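Local coordinates for phenazine biosynthesis protein PhzF family (Enterococcus faecalis, PDB 1S7J) that is probably an isomerase of the PhzF family, which shares the two-lobed fold of diaminopimelate epimerase, at residues L44-F49 and C71-L76; E65-L70 and T96-P101. All coordinates share one frame; numbering follows the deposited sequence.

How the contacts relate
Along the chain the segments come in the order 44-49, 65-70, 71-76, 96-101, so the loops closed by the two contacts cross. Contact 1 returns the start of helix 72-85 to the beginning of strand 47-53, after the chain has made strands 56-62 and 67-68. Contact 2 opens within that loop, at 65-70, and closes beyond it: the chain runs through the helix and strand 92-97 before the turn at 96-101 meets 65-70. Because 70 and 71 are successive residues, one connection is held at both ends, deep in the lobe by contact 1 and at the surface by contact 2, their centres about 10 Å apart.

Contact 1 of 2, residues L44-F49 and C71-L76; sequences LSETAF and CGHATL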
loop_
_atom_site.group_PDB
_atom_site.type_symbol
_atom_site.label_atom_id
_atom_site.label_comp_id
_atom_site.label_asym_id
_atom_site.label_seq_id
_atom_site.Cartn_x
_atom_site.Cartn_y
_atom_site.Cartn_z
ATOM N N LEU A 44 -13.924 -6.044 0.137
ATOM C CA LEU A 44 -12.779 -5.402 -0.500
ATOM C C LEU A 44 -11.542 -5.544 0.367
ATOM O O LEU A 44 -11.636 -5.936 1.529
ATOM C CB LEU A 44 -13.081 -3.928 -0.791
ATOM C CG LEU A 44 -14.114 -3.679 -1.899
ATOM C CD1 LEU A 44 -14.385 -2.195 -2.047
ATOM C CD2 LEU A 44 -13.593 -4.250 -3.208
ATOM N N SER A 45 -10.379 -5.261 -0.217
ATOM C CA SER A 45 -9.087 -5.360 0.485
ATOM C C SER A 45 -9.196 -4.761 1.897
ATOM O O SER A 45 -8.989 -5.455 2.908
ATOM C CB SER A 45 -8.004 -4.625 -0.326
ATOM O OG SER A 45 -6.704 -5.023 0.045
ATOM N N GLU A 46 -9.558 -3.490 1.954
ATOM C CA GLU A 46 -9.729 -2.766 3.206
ATOM C C GLU A 46 -10.878 -1.776 3.039
ATOM O O GLU A 46 -11.145 -1.311 1.921
ATOM C CB GLU A 46 -8.445 -1.951 3.550
ATOM C CG GLU A 46 -7.334 -2.692 4.323
ATOM C CD GLU A 46 -6.402 -3.532 3.432
ATOM O OE1 GLU A 46 -5.774 -4.489 3.960
ATOM O OE2 GLU A 46 -6.281 -3.234 2.229
ATOM N N THR A 47 -11.541 -1.461 4.144
ATOM C CA THR A 47 -12.628 -0.491 4.174
ATOM C C THR A 47 -12.252 0.528 5.254
ATOM O O THR A 47 -12.177 0.193 6.427
ATOM C CB THR A 47 -13.978 -1.123 4.535
ATOM O OG1 THR A 47 -14.344 -2.068 3.535
ATOM C CG2 THR A 47 -15.066 -0.042 4.614
ATOM N N ALA A 48 -11.997 1.757 4.843
ATOM C CA ALA A 48 -11.614 2.820 5.766
ATOM C C ALA A 48 -12.787 3.681 6.201
ATOM O O ALA A 48 -13.580 4.105 5.388
ATOM C CB ALA A 48 -10.535 3.687 5.129
ATOM N N PHE A 49 -12.899 3.900 7.502
ATOM C CA PHE A 49 -13.956 4.729 8.069
ATOM C C PHE A 49 -13.280 5.915 8.747
ATOM O O PHE A 49 -12.324 5.734 9.507
ATOM C CB PHE A 49 -14.762 3.947 9.106
ATOM C CG PHE A 49 -15.407 2.719 8.567
ATOM C CD1 PHE A 49 -14.676 1.543 8.413
ATOM C CD2 PHE A 49 -16.752 2.721 8.205
ATOM C CE1 PHE A 49 -15.270 0.391 7.909
ATOM C CE2 PHE A 49 -17.353 1.573 7.700
ATOM C CZ PHE A 49 -16.604 0.404 7.553
ATOM N N CYS A 71 -2.950 0.729 6.858
ATOM C CA CYS A 71 -2.835 0.331 5.450
ATOM C C CYS A 71 -2.749 1.585 4.594
ATOM O O CYS A 71 -3.638 2.435 4.609
ATOM C CB CYS A 71 -3.949 -0.651 4.991
ATOM S SG CYS A 71 -3.327 -2.369 4.773
ATOM N N GLY A 72 -1.613 1.722 3.918
ATOM C CA GLY A 72 -1.334 2.880 3.090
ATOM C C GLY A 72 -2.267 3.273 1.959
ATOM O O GLY A 72 -2.671 4.436 1.875
ATOM N N HIS A 73 -2.571 2.346 1.057
ATOM C CA HIS A 73 -3.439 2.672 -0.075
ATOM C C HIS A 73 -4.816 3.148 0.369
ATOM O O HIS A 73 -5.426 3.978 -0.290
ATOM C CB HIS A 73 -3.559 1.481 -1.039
ATOM C CG HIS A 73 -4.298 0.320 -0.476
ATOM N ND1 HIS A 73 -5.537 -0.070 -0.941
ATOM C CD2 HIS A 73 -3.995 -0.527 0.543
ATOM C CE1 HIS A 73 -5.965 -1.107 -0.234
ATOM N NE2 HIS A 73 -5.050 -1.396 0.672
ATOM N N ALA A 74 -5.283 2.627 1.496
ATOM C CA ALA A 74 -6.581 2.995 2.046
ATOM C C ALA A 74 -6.548 4.372 2.685
ATOM O O ALA A 74 -7.598 4.996 2.897
ATOM C CB ALA A 74 -7.034 1.957 3.066
ATOM N N THR A 75 -5.362 4.810 3.076
ATOM C CA THR A 75 -5.203 6.111 3.674
ATOM C C THR A 75 -5.205 7.118 2.534
ATOM O O THR A 75 -5.846 8.168 2.614
ATOM C CB THR A 75 -3.900 6.189 4.512
ATOM O OG1 THR A 75 -4.072 5.433 5.707
ATOM C CG2 THR A 75 -3.582 7.617 4.905
ATOM N N LEU A 76 -4.516 6.774 1.458
ATOM C CA LEU A 76 -4.448 7.613 0.288
ATOM C C LEU A 76 -5.850 7.775 -0.268
ATOM O O LEU A 76 -6.248 8.860 -0.684
ATOM C CB LEU A 76 -3.531 6.968 -0.757
ATOM C CG LEU A 76 -3.224 7.704 -2.065
ATOM C CD1 LEU A 76 -1.942 7.179 -2.641
ATOM C CD2 LEU A 76 -4.372 7.569 -3.066
#
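E46, the predicted active-site residue, meets H73 and C71 where the helix enclosed by the strands of the first lobe begins, an arrangement consistent with the diaminopimelate-epimerase-like fold of PhzF proteins. Its side chain is bent by its rotation about CB-CG (chi2 83°), turning the carboxylate across the tip of the imidazole. H73 NE2 donates to E46 OE2 at 2.7 Å, with a bent N-H...O angle of 144°. The oxygen lies close to the ring plane, as suits an imidazole N-H, but the ring nitrogen stands above the carboxylate plane, and the two flat groups are turned 79° apart. From the opposite face of the carboxylate S45 OG donates to the same OE2 at 2.9 Å. A short serine can deliver its hydroxyl from the adjoining residue, and the two donors, one on each face, limit how far the carboxylate can swing.

The second oxygen, E46 OE1, lies 3.3 Å from C71 SG, while C71 CB rests alongside E46 CG at 4.0 Å. Behind this polar group the contact becomes apolar and close: A74 CB packs against E46 CB at 4.2 Å and against A48 CB at 4.4 Å. Alanines suit both places, since their small methyls let helix and strand approach, with the A48 and A74 CA atoms 6.3 Å apart.

Strand 47-53 runs parallel to strand 19-25 and antiparallel to strand 56-62. H73 also touches N19 and A10, A74 packs on W61, and T75, turned away from the strand, hydrogen-bonds through OG1 to W61 NE1, so the first turn of helix 72-85 meets strands 2-10, 19-25 and 56-62 as well as 47-53.

Contact 2 of 2, residues E65-L70 and T96-P101; sequences EREIDL and TSQSGP
Q98 holds CG between its backbone N and carbonyl carbon (chi1 64°), the crowded position, and then extends, carrying its amide over to E67 and D69; S99 keeps OG beside its own backbone N (chi1 -56°), facing the D69 carbonyl. S99 OG donates to D69 O at 2.6 Å, approaching at a C=O...O angle of 132° and tilted from the carbonyl plane. Serine suits this place because its short arm brings a hydroxyl directly to a main-chain acceptor. The Q98 and D69 side chains cross at about a right angle, and Q98 NE2 makes a weak hydrogen bond to D69 OD1 at 3.1 Å. Q98 and S99 form the tight turn of the hairpin joining strands 92-97 and 100-107. The turn is also braced from within: S97 OG donates to G100 O at 2.7 Å and weakly accepts from S99 N, as in an ST turn. E67 OE2 and Q98 OE1, 3.5 Å apart, are both acceptors and do not bond; the glutamate instead forms a salt bridge through OE1 with R60 of strand 56-62. L70 CD1 rests against S99 CB at 4.0 Å, and the L70 side chain also touches L102 of strand 100-107.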
loop_
_atom_site.group_PDB
_atom_site.type_symbol
_atom_site.label_atom_id
_atom_site.label_comp_id
_atom_site.label_asym_id
_atom_site.label_seq_id
_atom_site.Cartn_x
_atom_site.Cartn_y
_atom_site.Cartn_z
ATOM N N GLU A 65 -11.462 -9.685 7.626
ATOM C CA GLU A 65 -11.140 -10.492 8.826
ATOM C C GLU A 65 -11.326 -9.716 10.133
ATOM O O GLU A 65 -11.962 -10.209 11.081
ATOM C CB GLU A 65 -9.742 -11.048 8.731
ATOM C CG GLU A 65 -9.730 -12.426 8.093
ATOM C CD GLU A 65 -8.370 -13.066 8.236
ATOM O OE1 GLU A 65 -7.834 -13.072 9.378
ATOM O OE2 GLU A 65 -7.811 -13.528 7.226
ATOM N N ARG A 66 -10.684 -8.546 10.212
ATOM C CA ARG A 66 -10.787 -7.669 11.382
ATOM C C ARG A 66 -10.019 -6.340 11.179
ATOM O O ARG A 66 -9.474 -6.095 10.108
ATOM C CB ARG A 66 -10.360 -8.417 12.672
ATOM C CG ARG A 66 -8.906 -8.297 13.114
ATOM C CD ARG A 66 -7.836 -8.939 12.246
ATOM N NE ARG A 66 -7.831 -8.566 10.833
ATOM C CZ ARG A 66 -6.718 -8.464 10.097
ATOM N NH1 ARG A 66 -6.794 -8.153 8.809
ATOM N NH2 ARG A 66 -5.524 -8.613 10.670
ATOM N N GLU A 67 -10.009 -5.488 12.210
ATOM C CA GLU A 67 -9.323 -4.184 12.125
ATOM C C GLU A 67 -7.801 -4.273 12.122
ATOM O O GLU A 67 -7.208 -4.931 12.978
ATOM C CB GLU A 67 -9.770 -3.275 13.251
ATOM C CG GLU A 67 -9.227 -1.877 13.142
ATOM C CD GLU A 67 -9.890 -0.938 14.110
ATOM O OE1 GLU A 67 -10.723 -1.422 14.926
ATOM O OE2 GLU A 67 -9.597 0.283 14.068
ATOM N N ILE A 68 -7.172 -3.594 11.168
ATOM C CA ILE A 68 -5.731 -3.602 11.064
ATOM C C ILE A 68 -5.100 -2.293 11.622
ATOM O O ILE A 68 -5.772 -1.279 11.754
ATOM C CB ILE A 68 -5.282 -3.893 9.592
ATOM C CG1 ILE A 68 -3.713 -3.981 9.486
ATOM C CG2 ILE A 68 -5.855 -2.845 8.640
ATOM C CD1 ILE A 68 -3.021 -4.989 10.412
ATOM N N ASP A 69 -3.814 -2.381 11.985
ATOM C CA ASP A 69 -3.069 -1.238 12.544
ATOM C C ASP A 69 -2.866 -0.108 11.561
ATOM O O ASP A 69 -2.735 1.048 11.959
ATOM C CB ASP A 69 -1.679 -1.685 13.031
ATOM C CG ASP A 69 -1.738 -2.640 14.202
ATOM O OD1 ASP A 69 -2.293 -2.265 15.262
ATOM O OD2 ASP A 69 -1.211 -3.766 14.066
ATOM N N LEU A 70 -2.794 -0.440 10.262
ATOM C CA LEU A 70 -2.556 0.573 9.253
ATOM C C LEU A 70 -2.476 -0.021 7.841
ATOM O O LEU A 70 -2.027 -1.162 7.672
ATOM C CB LEU A 70 -1.204 1.245 9.575
ATOM C CG LEU A 70 -0.853 2.591 8.945
ATOM C CD1 LEU A 70 0.100 3.322 9.871
ATOM C CD2 LEU A 70 -0.237 2.435 7.552
ATOM N N THR A 96 -5.885 11.036 12.850
ATOM C CA THR A 96 -5.552 10.589 14.189
ATOM C C THR A 96 -5.851 9.090 14.387
ATOM O O THR A 96 -6.780 8.710 15.070
ATOM C CB THR A 96 -6.224 11.423 15.296
ATOM O OG1 THR A 96 -7.650 11.282 15.267
ATOM C CG2 THR A 96 -5.873 12.871 15.119
ATOM N N SER A 97 -5.012 8.261 13.784
ATOM C CA SER A 97 -5.187 6.817 13.872
ATOM C C SER A 97 -4.781 6.189 15.206
ATOM O O SER A 97 -4.474 6.877 16.181
ATOM C CB SER A 97 -4.434 6.131 12.746
ATOM O OG SER A 97 -3.031 6.244 12.898
ATOM N N GLN A 98 -4.851 4.852 15.254
ATOM C CA GLN A 98 -4.463 4.139 16.442
ATOM C C GLN A 98 -2.940 3.989 16.435
ATOM O O GLN A 98 -2.326 3.756 17.465
ATOM C CB GLN A 98 -5.230 2.791 16.583
ATOM C CG GLN A 98 -4.977 1.744 15.505
ATOM C CD GLN A 98 -5.698 0.426 15.801
ATOM O OE1 GLN A 98 -6.871 0.417 16.180
ATOM N NE2 GLN A 98 -4.973 -0.683 15.660
ATOM N N SER A 99 -2.343 4.188 15.257
ATOM C CA SER A 99 -0.896 4.137 15.061
ATOM C C SER A 99 -0.285 5.557 15.007
ATOM O O SER A 99 0.749 5.778 14.351
ATOM C CB SER A 99 -0.595 3.398 13.768
ATOM O OG SER A 99 -1.189 2.118 13.822
ATOM N N GLY A 100 -0.912 6.481 15.718
ATOM C CA GLY A 100 -0.441 7.847 15.759
ATOM C C GLY A 100 -0.807 8.690 14.561
ATOM O O GLY A 100 -1.230 8.173 13.537
ATOM N N PRO A 101 -0.610 10.016 14.659
ATOM C CA PRO A 101 -0.912 10.974 13.598
ATOM C C PRO A 101 -0.308 10.626 12.245
ATOM O O PRO A 101 0.846 10.204 12.147
ATOM C CB PRO A 101 -0.345 12.285 14.152
ATOM C CG PRO A 101 0.746 11.824 15.084
ATOM C CD PRO A 101 0.058 10.689 15.779
#